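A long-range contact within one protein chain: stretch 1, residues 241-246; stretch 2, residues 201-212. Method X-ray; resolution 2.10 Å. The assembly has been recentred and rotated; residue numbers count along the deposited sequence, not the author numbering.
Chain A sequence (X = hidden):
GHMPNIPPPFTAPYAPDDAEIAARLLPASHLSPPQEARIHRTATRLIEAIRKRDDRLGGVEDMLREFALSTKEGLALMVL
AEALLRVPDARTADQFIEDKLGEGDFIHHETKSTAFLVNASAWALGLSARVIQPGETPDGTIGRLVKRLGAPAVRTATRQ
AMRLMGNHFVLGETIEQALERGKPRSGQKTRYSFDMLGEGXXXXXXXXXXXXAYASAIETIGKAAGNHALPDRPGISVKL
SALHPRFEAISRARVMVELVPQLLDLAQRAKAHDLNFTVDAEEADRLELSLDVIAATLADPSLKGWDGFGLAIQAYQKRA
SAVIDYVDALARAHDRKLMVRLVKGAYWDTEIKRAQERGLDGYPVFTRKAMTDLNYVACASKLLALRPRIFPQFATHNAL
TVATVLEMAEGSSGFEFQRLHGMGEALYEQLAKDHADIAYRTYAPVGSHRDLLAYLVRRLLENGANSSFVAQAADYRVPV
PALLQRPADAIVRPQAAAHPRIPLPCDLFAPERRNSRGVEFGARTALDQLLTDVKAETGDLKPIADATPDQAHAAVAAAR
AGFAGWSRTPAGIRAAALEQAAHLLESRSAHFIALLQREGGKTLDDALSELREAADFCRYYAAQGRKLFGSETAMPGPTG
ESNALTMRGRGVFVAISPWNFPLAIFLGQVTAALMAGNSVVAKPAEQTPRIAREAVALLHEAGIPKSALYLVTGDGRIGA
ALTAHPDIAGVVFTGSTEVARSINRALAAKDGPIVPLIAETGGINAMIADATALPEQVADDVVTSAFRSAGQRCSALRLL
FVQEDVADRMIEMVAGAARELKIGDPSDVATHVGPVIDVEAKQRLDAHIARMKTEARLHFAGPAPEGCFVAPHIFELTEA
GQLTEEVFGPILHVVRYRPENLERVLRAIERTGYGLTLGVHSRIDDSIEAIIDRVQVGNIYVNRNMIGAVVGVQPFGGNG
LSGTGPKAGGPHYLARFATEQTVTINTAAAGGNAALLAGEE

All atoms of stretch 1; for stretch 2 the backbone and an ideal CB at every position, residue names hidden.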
# COMPACT_ATOMS: atom_id res chain seq x y z
N SER A 241 46.63 -26.87 5.05
CA SER A 241 46.29 -26.51 6.43
C SER A 241 46.46 -27.70 7.38
O SER A 241 46.61 -27.53 8.58
CB SER A 241 44.88 -25.91 6.55
OG SER A 241 43.87 -26.91 6.39
N ALA A 242 46.41 -28.91 6.82
CA ALA A 242 46.62 -30.11 7.63
C ALA A 242 48.09 -30.29 7.99
O ALA A 242 48.42 -30.93 9.00
CB ALA A 242 46.11 -31.34 6.88
N LEU A 243 48.97 -29.71 7.19
CA LEU A 243 50.42 -29.92 7.33
C LEU A 243 51.15 -28.83 8.10
O LEU A 243 52.36 -28.93 8.33
CB LEU A 243 51.05 -30.07 5.95
CG LEU A 243 50.62 -31.34 5.21
CD1 LEU A 243 50.95 -31.23 3.74
CD2 LEU A 243 51.27 -32.57 5.85
N HIS A 244 50.43 -27.79 8.50
CA HIS A 244 51.01 -26.70 9.27
C HIS A 244 49.96 -26.08 10.19
O HIS A 244 48.84 -25.82 9.76
CB HIS A 244 51.60 -25.64 8.34
CG HIS A 244 52.58 -24.73 9.01
ND1 HIS A 244 52.18 -23.68 9.81
CD2 HIS A 244 53.93 -24.72 9.02
CE1 HIS A 244 53.25 -23.06 10.28
NE2 HIS A 244 54.33 -23.67 9.81
N PRO A 245 50.32 -25.85 11.47
CA PRO A 245 49.41 -25.42 12.55
C PRO A 245 49.09 -23.92 12.54
O PRO A 245 48.13 -23.51 13.19
CB PRO A 245 50.19 -25.77 13.83
CG PRO A 245 51.56 -26.24 13.40
CD PRO A 245 51.71 -25.95 11.94
N ARG A 246 49.88 -23.11 11.85
CA ARG A 246 49.53 -21.71 11.63
C ARG A 246 49.67 -21.41 10.15
O ARG A 246 50.52 -20.60 9.77
CB ARG A 246 50.41 -20.74 12.43
CG ARG A 246 50.35 -20.84 13.95
CD ARG A 246 48.97 -20.58 14.55
NE ARG A 246 48.35 -19.34 14.10
CZ ARG A 246 47.32 -18.75 14.71
NH1 ARG A 246 46.81 -19.28 15.82
NH2 ARG A 246 46.80 -17.63 14.24
N UNK A 201 45.45 -28.48 10.93
CA UNK A 201 46.18 -28.84 12.14
C UNK A 201 46.09 -27.69 13.15
O UNK A 201 46.32 -26.53 12.80
CB UNK A 201 47.64 -29.17 11.82
N UNK A 202 45.73 -28.01 14.38
CA UNK A 202 45.74 -27.03 15.46
C UNK A 202 47.02 -27.10 16.27
O UNK A 202 47.38 -26.15 16.97
CB UNK A 202 44.53 -27.24 16.38
N UNK A 203 47.71 -28.24 16.21
CA UNK A 203 48.90 -28.45 17.02
C UNK A 203 50.03 -28.98 16.14
O UNK A 203 49.79 -29.44 15.03
CB UNK A 203 48.61 -29.41 18.17
N UNK A 204 51.25 -28.91 16.65
CA UNK A 204 52.41 -29.47 15.97
C UNK A 204 52.23 -30.97 15.80
O UNK A 204 52.53 -31.54 14.75
CB UNK A 204 53.70 -29.17 16.74
N UNK A 205 51.73 -31.63 16.85
CA UNK A 205 51.47 -33.06 16.76
C UNK A 205 50.41 -33.39 15.69
O UNK A 205 50.54 -34.40 15.01
CB UNK A 205 51.02 -33.59 18.12
N UNK A 206 49.39 -32.54 15.53
CA UNK A 206 48.39 -32.77 14.47
C UNK A 206 49.07 -32.78 13.11
O UNK A 206 48.82 -33.66 12.29
CB UNK A 206 47.30 -31.70 14.51
N UNK A 207 49.91 -31.78 12.86
CA UNK A 207 50.60 -31.65 11.58
C UNK A 207 51.47 -32.87 11.25
O UNK A 207 51.58 -33.25 10.09
CB UNK A 207 51.46 -30.39 11.59
N UNK A 208 52.09 -33.46 12.27
CA UNK A 208 52.92 -34.67 12.08
C UNK A 208 52.03 -35.88 11.80
O UNK A 208 52.35 -36.72 10.96
CB UNK A 208 53.79 -34.93 13.31
N UNK A 209 50.93 -35.97 12.53
CA UNK A 209 50.00 -37.08 12.36
C UNK A 209 49.45 -37.08 10.94
O UNK A 209 49.38 -38.12 10.29
CB UNK A 209 48.86 -37.00 13.38
N UNK A 210 49.04 -35.91 10.46
CA UNK A 210 48.49 -35.81 9.11
C UNK A 210 49.54 -36.13 8.07
O UNK A 210 49.26 -36.82 7.09
CB UNK A 210 47.92 -34.41 8.86
N UNK A 211 50.76 -35.62 8.26
CA UNK A 211 51.88 -35.98 7.39
C UNK A 211 52.03 -37.49 7.33
O UNK A 211 52.11 -38.07 6.25
CB UNK A 211 53.18 -35.34 7.88
N UNK A 212 52.08 -38.13 8.50
CA UNK A 212 52.24 -39.58 8.57
C UNK A 212 51.09 -40.31 7.89
O UNK A 212 51.30 -41.29 7.17
CB UNK A 212 52.35 -40.03 10.03

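Position 201 lies in an extended loop, and its CA-to-CB bond points toward stretch 1. The ideal CB is 3.4 Å from Ala242 O and 3.8 Å from Ser241 O, so little depth remains and a small side chain suits best. The residue is Ala201. Its N donates to Ser241 O at 2.8 Å, and its O receives a CA-H...O contact from Pro245 CA at 3.3 Å, so its backbone engages stretch 1 at two points while the methyl, Ala201 CB, rests 3.4 Å from Ala242 O.

Position 202 points away, with no atom of stretch 1 near its CB; many side chains would serve, long polar ones included. It is Arg202, whose guanidinium finds partners elsewhere in the structure. A water donates to both Arg202 O (2.7 Å) and Pro245 O (2.8 Å), linking the two backbones.

Position 203 also points away. Its extended phi/psi of -132/163 just before a helix suits an N-cap, so Ser, Thr, Asp or Asn would fit. Thr203 fills it: OG1 accepts from the backbone N of position 206 at 2.8 Å, satisfying an amide of the first turn.

Position 204 points away, its ideal CB 4.9 Å from Pro245 CG; in the first turn of the helix this leaves room for many residues. It is Ala204, which makes only a light contact there through its CA. Position 205, out of reach, is free to vary; it is Ala205.

At 206 the CB points sideways and meets nothing of stretch 1, but it lies near the amides preceding the helix, where an acceptor such as Asp or Glu is useful. Asp206 OD2 accepts from Arg202 N at 3.2 Å and, weakly, from Thr203 N at 3.3 Å.

Position 207 points toward stretch 1, with its ideal CB 3.7 Å from Leu243 O and 4.0 Å from Ala242 O. Such close carbonyls favour a small residue, Ala or Gly. Ala207 lets the backbones approach: its CA lies 3.5 Å from Ala242 O in a CA-H...O contact, and a water donates to both Ala207 O and Leu243 O.

Positions 208 and 209 make no contact, so polar residues are acceptable: Arg208, and Arg209, which forms a salt bridge with Asp206.

Position 210 points toward stretch 1, its ideal CB 3.5 Å from Ala242 O. A flat ring could lie against the methyl of Ala242, though an aliphatic chain might also pack there. Tyr210 takes chi1 m, placing Ala242 CB over one ring face, 4.2 Å from the ring centroid.

At 211 the ideal CB is 3.9 Å from Leu243 CD2, inviting an apolar residue. Phe211, chi1 t, meets that methyl near its ring edge. Position 212 is out of reach of stretch 1, which therefore does not restrict it; it is Asp212.

Stretch 2 (201-212) ARTAADARRYFD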
# COMPACT_ATOMS: atom_id res chain seq x y z
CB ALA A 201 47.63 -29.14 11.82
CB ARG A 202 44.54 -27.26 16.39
CG ARG A 202 43.30 -26.46 16.02
CD ARG A 202 42.84 -26.74 14.60
NE ARG A 202 41.64 -25.98 14.28
CZ ARG A 202 40.82 -26.26 13.26
NH1 ARG A 202 39.75 -25.50 13.06
NH2 ARG A 202 41.07 -27.30 12.47
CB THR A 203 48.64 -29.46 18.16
OG1 THR A 203 48.63 -30.79 17.64
CG2 THR A 203 47.30 -29.17 18.83
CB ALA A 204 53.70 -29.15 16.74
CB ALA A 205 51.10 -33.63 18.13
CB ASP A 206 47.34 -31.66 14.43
CG ASP A 206 46.26 -31.82 15.48
OD1 ASP A 206 45.98 -32.96 15.90
OD2 ASP A 206 45.68 -30.78 15.88
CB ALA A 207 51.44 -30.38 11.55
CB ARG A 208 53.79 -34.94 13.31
CG ARG A 208 54.81 -33.84 13.63
CD ARG A 208 55.93 -34.35 14.55
NE ARG A 208 55.46 -34.69 15.88
CZ ARG A 208 55.26 -33.80 16.86
NH1 ARG A 208 55.50 -32.52 16.63
NH2 ARG A 208 54.82 -34.19 18.05
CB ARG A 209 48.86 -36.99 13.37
CG ARG A 209 47.78 -38.02 13.14
CD ARG A 209 46.82 -38.08 14.31
NE ARG A 209 46.10 -36.83 14.48
CZ ARG A 209 45.05 -36.47 13.75
NH1 ARG A 209 44.60 -37.28 12.79
NH2 ARG A 209 44.45 -35.31 13.98
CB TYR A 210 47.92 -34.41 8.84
CG TYR A 210 46.63 -34.12 9.56
CD1 TYR A 210 45.54 -34.96 9.41
CD2 TYR A 210 46.49 -33.00 10.38
CE1 TYR A 210 44.34 -34.71 10.05
CE2 TYR A 210 45.30 -32.72 11.02
CZ TYR A 210 44.23 -33.58 10.85
OH TYR A 210 43.04 -33.32 11.49
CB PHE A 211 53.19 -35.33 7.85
CG PHE A 211 54.39 -35.78 7.06
CD1 PHE A 211 54.84 -35.03 5.98
CD2 PHE A 211 55.04 -36.96 7.37
CE1 PHE A 211 55.94 -35.45 5.24
CE2 PHE A 211 56.14 -37.39 6.63
CZ PHE A 211 56.59 -36.64 5.57
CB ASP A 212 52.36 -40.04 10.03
CG ASP A 212 53.64 -39.56 10.69
OD1 ASP A 212 54.58 -39.16 9.97
OD2 ASP A 212 53.71 -39.59 11.93
O HOH W 1 47.37 -23.74 15.83
O HOH W 2 53.43 -31.62 8.71
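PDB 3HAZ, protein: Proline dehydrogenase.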